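PDB 1T6S: segregation and condensation protein B from Chlorobium tepidum TLS, which probably takes part in chromosome partitioning during cell division, as a winged-helix subunit of the bacterial segregation and condensation complex. Local coordinates for residues E136-A141 / Y150-V155; R10-L15 / Q30-K35; T58-A63 / L71-F76. One frame throughout, in Å; residues are numbered along the deposited sequence.

Contact 1. Residues E136-A141 / Y150-V155. With NO3 (nitrate ion), chain V; NO3 (nitrate ion), chain N.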
loop_
_atom_site.group_PDB
_atom_site.type_symbol
_atom_site.label_atom_id
_atom_site.label_comp_id
_atom_site.label_asym_id
_atom_site.label_seq_id
_atom_site.Cartn_x
_atom_site.Cartn_y
_atom_site.Cartn_z
ATOM N N GLU A 136 -6.261 12.040 0.120
ATOM C CA GLU A 136 -6.257 13.454 -0.177
ATOM C C GLU A 136 -7.592 14.042 0.270
ATOM O O GLU A 136 -8.544 13.315 0.573
ATOM C CB GLU A 136 -6.111 13.658 -1.686
ATOM C CG GLU A 136 -7.264 13.030 -2.469
ATOM C CD GLU A 136 -7.108 13.184 -3.961
ATOM O OE1 GLU A 136 -7.943 12.611 -4.702
ATOM O OE2 GLU A 136 -6.155 13.875 -4.385
ATOM N N VAL A 137 -7.670 15.368 0.292
ATOM C CA VAL A 137 -8.910 16.039 0.678
ATOM C C VAL A 137 -9.897 16.009 -0.492
ATOM O O VAL A 137 -9.512 16.257 -1.630
ATOM C CB VAL A 137 -8.642 17.516 1.069
ATOM C CG1 VAL A 137 -9.968 18.265 1.261
ATOM C CG2 VAL A 137 -7.812 17.574 2.333
ATOM N N ARG A 138 -11.163 15.715 -0.208
ATOM C CA ARG A 138 -12.210 15.678 -1.231
ATOM C C ARG A 138 -13.152 16.862 -1.062
ATOM O O ARG A 138 -13.987 17.125 -1.926
ATOM C CB ARG A 138 -13.048 14.407 -1.108
ATOM C CG ARG A 138 -12.439 13.169 -1.699
ATOM C CD ARG A 138 -13.063 12.840 -3.058
ATOM N NE ARG A 138 -12.889 11.411 -3.360
ATOM C CZ ARG A 138 -11.720 10.845 -3.640
ATOM N NH1 ARG A 138 -10.613 11.581 -3.674
ATOM N NH2 ARG A 138 -11.660 9.543 -3.859
ATOM N N GLY A 139 -13.028 17.552 0.072
ATOM C CA GLY A 139 -13.873 18.699 0.357
ATOM C C GLY A 139 -14.095 18.877 1.852
ATOM O O GLY A 139 -13.280 18.422 2.645
ATOM N N ARG A 140 -15.185 19.546 2.228
ATOM C CA ARG A 140 -15.527 19.779 3.631
ATOM C C ARG A 140 -16.938 19.291 3.913
ATOM O O ARG A 140 -17.871 19.539 3.135
ATOM C CB ARG A 140 -15.404 21.267 3.977
ATOM C CG ARG A 140 -13.958 21.753 4.118
ATOM C CD ARG A 140 -13.900 23.230 4.476
ATOM N NE ARG A 140 -12.548 23.780 4.413
ATOM C CZ ARG A 140 -11.616 23.605 5.348
ATOM N NH1 ARG A 140 -11.884 22.893 6.432
ATOM N NH2 ARG A 140 -10.415 24.148 5.203
ATOM N N ALA A 141 -17.102 18.596 5.034
ATOM C CA ALA A 141 -18.407 18.053 5.386
ATOM C C ALA A 141 -19.386 19.125 5.810
ATOM O O ALA A 141 -18.998 20.172 6.326
ATOM C CB ALA A 141 -18.268 17.019 6.502
ATOM N N TYR A 150 -11.878 13.128 3.565
ATOM C CA TYR A 150 -10.792 12.494 2.816
ATOM C C TYR A 150 -11.244 11.374 1.909
ATOM O O TYR A 150 -12.303 10.793 2.113
ATOM C CB TYR A 150 -9.723 11.964 3.771
ATOM C CG TYR A 150 -9.145 13.026 4.670
ATOM C CD1 TYR A 150 -9.754 13.359 5.880
ATOM C CD2 TYR A 150 -8.019 13.740 4.285
ATOM C CE1 TYR A 150 -9.244 14.392 6.680
ATOM C CE2 TYR A 150 -7.516 14.762 5.073
ATOM C CZ TYR A 150 -8.131 15.083 6.262
ATOM O OH TYR A 150 -7.622 16.113 7.015
ATOM N N GLY A 151 -10.427 11.087 0.901
ATOM C CA GLY A 151 -10.727 10.015 -0.036
ATOM C C GLY A 151 -9.396 9.432 -0.487
ATOM O O GLY A 151 -8.361 10.044 -0.249
ATOM N N THR A 152 -9.409 8.259 -1.115
ATOM C CA THR A 152 -8.175 7.642 -1.585
ATOM C C THR A 152 -7.709 8.362 -2.859
ATOM O O THR A 152 -8.476 9.108 -3.463
ATOM C CB THR A 152 -8.373 6.117 -1.869
ATOM O OG1 THR A 152 -9.533 5.933 -2.687
ATOM C CG2 THR A 152 -8.543 5.336 -0.552
ATOM N N THR A 153 -6.467 8.121 -3.267
ATOM C CA THR A 153 -5.874 8.771 -4.439
ATOM C C THR A 153 -5.571 7.799 -5.588
ATOM O O THR A 153 -5.493 6.589 -5.373
ATOM C CB THR A 153 -4.547 9.443 -4.059
ATOM O OG1 THR A 153 -3.625 8.443 -3.599
ATOM C CG2 THR A 153 -4.755 10.475 -2.952
ATOM N N GLU A 154 -5.384 8.328 -6.803
ATOM C CA GLU A 154 -5.066 7.471 -7.954
ATOM C C GLU A 154 -3.704 6.854 -7.663
ATOM O O GLU A 154 -3.353 5.791 -8.182
ATOM C CB GLU A 154 -4.996 8.278 -9.266
ATOM C CG GLU A 154 -5.194 7.417 -10.527
ATOM C CD GLU A 154 -6.617 6.900 -10.628
ATOM O OE1 GLU A 154 -6.848 5.856 -11.274
ATOM O OE2 GLU A 154 -7.527 7.543 -10.059
ATOM N N VAL A 155 -2.939 7.535 -6.819
ATOM C CA VAL A 155 -1.635 7.057 -6.411
ATOM C C VAL A 155 -1.831 5.743 -5.648
ATOM O O VAL A 155 -1.092 4.771 -5.848
ATOM C CB VAL A 155 -0.952 8.060 -5.492
ATOM C CG1 VAL A 155 0.436 7.543 -5.100
ATOM C CG2 VAL A 155 -0.855 9.415 -6.186
HETATM N N NO3 V . -11.885 26.062 1.872
HETATM O O1 NO3 V . -12.304 24.891 1.784
HETATM O O2 NO3 V . -11.385 26.386 2.906
HETATM O O3 NO3 V . -12.016 26.781 0.906
HETATM N N NO3 N . -10.890 3.024 -3.417
HETATM O O1 NO3 N . -11.221 1.971 -3.995
HETATM O O2 NO3 N . -11.360 4.051 -3.846
HETATM O O3 NO3 N . -10.126 2.942 -2.475
HETATM O O HOH W 1 -10.593 7.223 -4.925
#
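The carbonyl oxygen of Thr152 is gripped by both terminal nitrogens of Arg138, with NH2 at 3.2 Å and NH1 at 3.3 Å from Thr152 O. Both bonds are bent, with N-H...O angles of 141° for NH1 and 142° for NH2, and the oxygen sits near the guanidinium edge, somewhat out of its plane. The chain of Arg138 is bent at chi2 (-102°), and the guanidinium ends with one face over Gly151, whose CA lies 3.8 Å from Arg138 CZ. A side chain on Gly151 in that direction would run into the guanidinium. Within its own strand, Arg138 NH1 also forms a salt bridge of 3.0 Å to Glu136 OE1, a second bond that is likely to limit rotation of the guanidinium. A water lies 2.8 Å from Thr152 OG1 and takes a weak bond from Arg138 NH2.

Strands 135-140 and 148-152 form the antiparallel hairpin expected of the wing in a winged helix-turn-helix domain. Glu136 and Gly151 form a hydrogen-bonded pair, Glu136 N to Gly151 O and Gly151 N to Glu136 O both measuring 2.9 Å. On the adjoining pair, Val137 CG2 meets Tyr150 CE2 at 3.9 Å, while the tyrosine side chain also touches Ile126 and Leu130 of helix 125-131. Where the strand gives way to helix 154-159, Thr153 is the N-cap: its OG1 bonds Phe156 N and Gly133 O, leaving CG2 to pack 3.6 Å from Glu136 CG.

Contact 2. Residues R10-L15 / Q30-K35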
loop_
_atom_site.group_PDB
_atom_site.type_symbol
_atom_site.label_atom_id
_atom_site.label_comp_id
_atom_site.label_asym_id
_atom_site.label_seq_id
_atom_site.Cartn_x
_atom_site.Cartn_y
_atom_site.Cartn_z
ATOM N N ARG A 10 25.924 -27.836 -5.316
ATOM C CA ARG A 10 26.362 -26.525 -4.834
ATOM C C ARG A 10 25.729 -25.387 -5.642
ATOM O O ARG A 10 25.354 -24.340 -5.091
ATOM C CB ARG A 10 27.896 -26.434 -4.869
ATOM C CG ARG A 10 28.563 -27.072 -3.634
ATOM C CD ARG A 10 30.050 -27.382 -3.853
ATOM N NE ARG A 10 30.817 -26.203 -4.253
ATOM C CZ ARG A 10 31.196 -25.223 -3.437
ATOM N NH1 ARG A 10 30.892 -25.257 -2.145
ATOM N NH2 ARG A 10 31.879 -24.198 -3.924
ATOM N N SER A 11 25.604 -25.594 -6.947
ATOM C CA SER A 11 24.976 -24.588 -7.806
ATOM C C SER A 11 23.498 -24.412 -7.435
ATOM O O SER A 11 22.987 -23.294 -7.400
ATOM C CB SER A 11 25.094 -24.991 -9.266
ATOM O OG SER A 11 26.458 -25.181 -9.599
ATOM N N LEU A 12 22.802 -25.518 -7.181
ATOM C CA LEU A 12 21.400 -25.419 -6.799
ATOM C C LEU A 12 21.289 -24.620 -5.511
ATOM O O LEU A 12 20.438 -23.731 -5.388
ATOM C CB LEU A 12 20.788 -26.799 -6.588
ATOM C CG LEU A 12 20.552 -27.654 -7.841
ATOM C CD1 LEU A 12 20.112 -29.054 -7.409
ATOM C CD2 LEU A 12 19.505 -27.023 -8.744
ATOM N N GLU A 13 22.139 -24.941 -4.541
ATOM C CA GLU A 13 22.114 -24.225 -3.272
ATOM C C GLU A 13 22.288 -22.717 -3.464
ATOM O O GLU A 13 21.510 -21.902 -2.928
ATOM C CB GLU A 13 23.214 -24.732 -2.346
ATOM C CG GLU A 13 23.337 -23.892 -1.088
ATOM C CD GLU A 13 24.361 -24.458 -0.124
ATOM O OE1 GLU A 13 23.985 -25.320 0.711
ATOM O OE2 GLU A 13 25.541 -24.051 -0.220
ATOM N N ALA A 14 23.309 -22.351 -4.232
ATOM C CA ALA A 14 23.604 -20.934 -4.495
ATOM C C ALA A 14 22.442 -20.212 -5.180
ATOM O O ALA A 14 22.143 -19.070 -4.850
ATOM C CB ALA A 14 24.861 -20.823 -5.355
ATOM N N LEU A 15 21.793 -20.877 -6.133
ATOM C CA LEU A 15 20.670 -20.260 -6.841
ATOM C C LEU A 15 19.457 -20.095 -5.912
ATOM O O LEU A 15 18.892 -19.003 -5.798
ATOM C CB LEU A 15 20.309 -21.094 -8.086
ATOM C CG LEU A 15 21.327 -21.068 -9.253
ATOM C CD1 LEU A 15 21.007 -22.147 -10.276
ATOM C CD2 LEU A 15 21.303 -19.680 -9.943
ATOM N N GLN A 30 17.449 -24.394 -16.542
ATOM C CA GLN A 30 17.989 -23.515 -17.581
ATOM C C GLN A 30 19.323 -22.916 -17.174
ATOM O O GLN A 30 20.255 -22.863 -17.971
ATOM C CB GLN A 30 17.016 -22.368 -17.905
ATOM C CG GLN A 30 17.576 -21.360 -18.927
ATOM C CD GLN A 30 16.779 -20.065 -19.016
ATOM O OE1 GLN A 30 16.380 -19.499 -17.998
ATOM N NE2 GLN A 30 16.560 -19.582 -20.240
ATOM N N ILE A 31 19.426 -22.466 -15.929
ATOM C CA ILE A 31 20.666 -21.840 -15.478
ATOM C C ILE A 31 21.824 -22.822 -15.260
ATOM O O ILE A 31 22.970 -22.515 -15.583
ATOM C CB ILE A 31 20.424 -21.002 -14.191
ATOM C CG1 ILE A 31 19.395 -19.895 -14.489
ATOM C CG2 ILE A 31 21.743 -20.394 -13.709
ATOM C CD1 ILE A 31 18.973 -19.043 -13.277
ATOM N N THR A 32 21.530 -24.005 -14.734
ATOM C CA THR A 32 22.571 -25.000 -14.498
ATOM C C THR A 32 22.828 -25.824 -15.759
ATOM O O THR A 32 23.692 -26.702 -15.779
ATOM C CB THR A 32 22.170 -25.950 -13.326
ATOM O OG1 THR A 32 20.986 -26.679 -13.673
ATOM C CG2 THR A 32 21.887 -25.145 -12.062
ATOM N N ALA A 33 22.076 -25.528 -16.817
ATOM C CA ALA A 33 22.200 -26.246 -18.077
ATOM C C ALA A 33 22.112 -27.754 -17.826
ATOM O O ALA A 33 22.824 -28.537 -18.461
ATOM C CB ALA A 33 23.539 -25.895 -18.767
ATOM N N HIS A 34 21.246 -28.145 -16.889
ATOM C CA HIS A 34 21.013 -29.556 -16.545
ATOM C C HIS A 34 19.525 -29.873 -16.711
ATOM O O HIS A 34 18.680 -29.182 -16.140
ATOM C CB HIS A 34 21.412 -29.850 -15.087
ATOM C CG HIS A 34 21.329 -31.303 -14.719
ATOM N ND1 HIS A 34 22.270 -32.229 -15.121
ATOM C CD2 HIS A 34 20.400 -31.995 -14.014
ATOM C CE1 HIS A 34 21.923 -33.426 -14.683
ATOM N NE2 HIS A 34 20.793 -33.311 -14.009
ATOM N N LYS A 35 19.218 -30.914 -17.488
ATOM C CA LYS A 35 17.836 -31.323 -17.732
ATOM C C LYS A 35 17.228 -32.109 -16.570
ATOM O O LYS A 35 16.962 -33.311 -16.680
ATOM C CB LYS A 35 17.736 -32.167 -19.010
ATOM C CG LYS A 35 18.033 -31.418 -20.307
ATOM C CD LYS A 35 18.003 -32.371 -21.499
ATOM C CE LYS A 35 18.141 -31.628 -22.830
ATOM N NZ LYS A 35 19.314 -30.711 -22.829
#
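Leu15 meets Ile31 and Thr32 where helix 2-18 packs against the end of helix 25-31, within the N-terminal helical part of a chain built from winged helix-turn-helix elements. The contact illustrates how a few methyl groups can join two helical elements without a polar bond between them.

The apolar interactions centre on the forked end of Leu15. Its CG stands anti to the carbonyl carbon (chi1 -70°), and the two methyls beyond it divide the work. CD2 lies 3.9 Å from Ile31 CG2 and also approaches the CD1 methyl at the end of the isoleucine chain, whereas CD1 leans on both Ile31 CG2 and the methyl of Thr32. The leucine crosses each partner at a slant. One turn earlier in the helix, Ser11 supplies only its CB, 4.3 Å from Thr32 CG2, and Leu12 reaches the same methyl more distantly with CD2. Leu12 is buried, its side chain also touching Leu28 as well as Leu41 and Ala44 of helix 38-55, which places this small patch at the border of a three-helix packing.

The polar groups turn to their own chain. Ser11 OG bonds Gln7 O and Thr32 OG1 bonds Leu28 O, each reaching back one helical turn, so both hydroxyls are satisfied without crossing the contact. For Thr32 this division follows from chi1 (63°): OG1 sits between the backbone N and carbonyl carbon, while CG2, anti to the carbonyl carbon, comes within 3.6 Å of Leu15 CD1.

Contact 3. Residues T58-A63 / L71-F76. With NO3 (nitrate ion), chain L; NO3 (nitrate ion), chain H.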
loop_
_atom_site.group_PDB
_atom_site.type_symbol
_atom_site.label_atom_id
_atom_site.label_comp_id
_atom_site.label_asym_id
_atom_site.label_seq_id
_atom_site.Cartn_x
_atom_site.Cartn_y
_atom_site.Cartn_z
ATOM N N THR A 58 20.349 -23.680 10.684
ATOM C CA THR A 58 19.055 -23.227 11.189
ATOM C C THR A 58 18.001 -22.963 10.114
ATOM O O THR A 58 16.959 -22.365 10.390
ATOM C CB THR A 58 19.251 -21.952 12.030
ATOM O OG1 THR A 58 19.832 -20.918 11.216
ATOM C CG2 THR A 58 20.173 -22.248 13.218
ATOM N N PHE A 59 18.276 -23.413 8.895
ATOM C CA PHE A 59 17.352 -23.220 7.783
ATOM C C PHE A 59 17.192 -24.485 6.940
ATOM O O PHE A 59 17.995 -25.422 7.035
ATOM C CB PHE A 59 17.831 -22.054 6.907
ATOM C CG PHE A 59 19.307 -22.081 6.613
ATOM C CD1 PHE A 59 19.838 -22.997 5.723
ATOM C CD2 PHE A 59 20.170 -21.194 7.252
ATOM C CE1 PHE A 59 21.208 -23.030 5.469
ATOM C CE2 PHE A 59 21.544 -21.218 7.004
ATOM C CZ PHE A 59 22.059 -22.135 6.113
ATOM N N ARG A 60 16.148 -24.502 6.117
ATOM C CA ARG A 60 15.853 -25.645 5.245
ATOM C C ARG A 60 15.211 -25.170 3.965
ATOM O O ARG A 60 14.560 -24.125 3.943
ATOM C CB ARG A 60 14.860 -26.619 5.906
ATOM C CG ARG A 60 15.332 -27.292 7.185
ATOM C CD ARG A 60 16.414 -28.334 6.943
ATOM N NE ARG A 60 16.760 -29.042 8.178
ATOM C CZ ARG A 60 17.526 -28.547 9.145
ATOM N NH1 ARG A 60 18.049 -27.330 9.024
ATOM N NH2 ARG A 60 17.748 -29.257 10.251
ATOM N N ILE A 61 15.389 -25.949 2.902
ATOM C CA ILE A 61 14.762 -25.637 1.626
ATOM C C ILE A 61 13.376 -26.312 1.604
ATOM O O ILE A 61 13.235 -27.502 1.903
ATOM C CB ILE A 61 15.604 -26.145 0.417
ATOM C CG1 ILE A 61 16.919 -25.347 0.328
ATOM C CG2 ILE A 61 14.803 -25.989 -0.867
ATOM C CD1 ILE A 61 17.965 -25.957 -0.597
ATOM N N HIS A 62 12.362 -25.524 1.255
ATOM C CA HIS A 62 10.977 -25.970 1.177
ATOM C C HIS A 62 10.388 -25.819 -0.230
ATOM O O HIS A 62 10.585 -24.800 -0.914
ATOM C CB HIS A 62 10.108 -25.160 2.146
ATOM C CG HIS A 62 10.445 -25.369 3.588
ATOM N ND1 HIS A 62 9.720 -26.208 4.405
ATOM C CD2 HIS A 62 11.419 -24.839 4.365
ATOM C CE1 HIS A 62 10.229 -26.182 5.623
ATOM N NE2 HIS A 62 11.261 -25.359 5.625
ATOM N N ALA A 63 9.643 -26.836 -0.645
ATOM C CA ALA A 63 8.983 -26.842 -1.939
ATOM C C ALA A 63 7.582 -26.295 -1.711
ATOM O O ALA A 63 6.715 -27.003 -1.190
ATOM C CB ALA A 63 8.900 -28.268 -2.478
ATOM N N LEU A 71 13.827 -21.337 4.314
ATOM C CA LEU A 71 13.001 -20.841 5.418
ATOM C C LEU A 71 13.744 -21.217 6.700
ATOM O O LEU A 71 14.381 -22.271 6.751
ATOM C CB LEU A 71 11.619 -21.505 5.401
ATOM C CG LEU A 71 10.377 -20.632 5.195
ATOM C CD1 LEU A 71 10.547 -19.680 4.027
ATOM C CD2 LEU A 71 9.180 -21.551 4.963
ATOM N N THR A 72 13.699 -20.363 7.722
ATOM C CA THR A 72 14.380 -20.698 8.975
ATOM C C THR A 72 13.500 -21.672 9.763
ATOM O O THR A 72 12.279 -21.683 9.606
ATOM C CB THR A 72 14.702 -19.450 9.871
ATOM O OG1 THR A 72 13.554 -18.603 9.973
ATOM C CG2 THR A 72 15.877 -18.651 9.279
ATOM N N GLU A 73 14.138 -22.485 10.596
ATOM C CA GLU A 73 13.461 -23.490 11.404
ATOM C C GLU A 73 12.496 -22.896 12.433
ATOM O O GLU A 73 12.767 -21.856 13.031
ATOM C CB GLU A 73 14.507 -24.365 12.104
ATOM C CG GLU A 73 15.260 -25.270 11.152
ATOM C CD GLU A 73 14.425 -26.463 10.715
ATOM O OE1 GLU A 73 14.434 -27.491 11.433
ATOM O OE2 GLU A 73 13.742 -26.373 9.664
ATOM N N PRO A 74 11.351 -23.567 12.658
ATOM C CA PRO A 74 10.347 -23.092 13.621
ATOM C C PRO A 74 10.906 -22.866 15.006
ATOM O O PRO A 74 10.326 -22.138 15.810
ATOM C CB PRO A 74 9.273 -24.186 13.577
ATOM C CG PRO A 74 10.049 -25.415 13.217
ATOM C CD PRO A 74 10.980 -24.894 12.130
ATOM N N GLU A 75 12.057 -23.466 15.278
ATOM C CA GLU A 75 12.688 -23.299 16.579
ATOM C C GLU A 75 13.063 -21.843 16.852
ATOM O O GLU A 75 13.195 -21.429 18.009
ATOM C CB GLU A 75 13.937 -24.172 16.675
ATOM C CG GLU A 75 14.706 -24.000 17.972
ATOM C CD GLU A 75 15.844 -24.988 18.096
ATOM O OE1 GLU A 75 15.625 -26.179 17.784
ATOM O OE2 GLU A 75 16.952 -24.580 18.509
ATOM N N PHE A 76 13.243 -21.058 15.795
ATOM C CA PHE A 76 13.606 -19.656 15.993
ATOM C C PHE A 76 12.508 -18.707 15.551
ATOM O O PHE A 76 12.764 -17.532 15.282
ATOM C CB PHE A 76 14.897 -19.344 15.236
ATOM C CG PHE A 76 15.972 -20.360 15.458
ATOM C CD1 PHE A 76 15.992 -21.533 14.707
ATOM C CD2 PHE A 76 16.916 -20.186 16.471
ATOM C CE1 PHE A 76 16.935 -22.527 14.960
ATOM C CE2 PHE A 76 17.866 -21.174 16.734
ATOM C CZ PHE A 76 17.873 -22.348 15.976
HETATM N N NO3 L . 7.264 -27.548 2.594
HETATM O O1 NO3 L . 7.062 -26.610 3.378
HETATM O O2 NO3 L . 6.327 -27.973 2.002
HETATM O O3 NO3 L . 8.400 -27.959 2.492
HETATM N N NO3 H . 11.017 -30.009 0.280
HETATM O O1 NO3 H . 11.150 -31.166 0.709
HETATM O O2 NO3 H . 10.020 -29.424 0.605
HETATM O O3 NO3 H . 11.895 -29.576 -0.424
HETATM O O HOH W 2 12.923 -24.672 7.746
#
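The His62 ring carries Leu71 CD2 over one face in a CH-pi contact, 4.3 Å from the ring centroid and offset toward the rim, while a nitrate and a water lie at its edge. ND1 donates to the nitrate; NE2 is 2.8 Å from the water, and the water donates to Leu71 O and Glu73 OE2. Two flat groups do stack: the Arg60 guanidinium and Glu73 carboxylate planes are 7° apart, with OE1 over the centre of one guanidinium face. Arg60 NH2 and Glu73 OE1, 3.9 Å apart, therefore make a long salt bridge through charge alone.

Antiparallel strands 59-64 and 67-72 form a two-stranded beta hairpin, consistent with the wing of a winged-helix domain. Arg60 and Leu71 form a hydrogen-bonded pair, and Glu73 N extends the ladder to Thr58 O at 2.8 Å. Arg60 NH1 bonds Phe59 O at 2.8 Å; the oxygen lies in the guanidinium plane, whereas NH1 stands 52° out of the carbonyl plane. NH2 has a salt bridge to Glu53. An alanine in place of Arg60 would probably leave the Glu73 and Glu53 carboxylates without their shared positive partner. At the end of the hairpin away from its turn, Thr58 CG2 packs 3.6 Å from Phe76 CZ, the side chains crossing at about a right angle.

How the contacts relate
Contacts 1 and 3 make an instructive pair: each joins the strands of a different antiparallel hairpin, on opposite sides of the chain's centre and with centres about 44 Å apart. Contact 1 is partly buried and combines its backbone ladder with an arginine bound to a carbonyl; contact 3 lies at the surface and adds a stacked arginine-glutamate pair and a histidine ring to its backbone ladder. Both also touch the second subunit: Leu71 packs on Gly139 of the second subunit, bringing the two kinds of hairpin together across the dimer. Contact 2, also superficial, joins helix 2-18 to the end of helix 25-31 through apolar side-chain atoms, with no hydrogen bond across it. It approaches contact 3 to about 5 Å between nearest atoms without touching it.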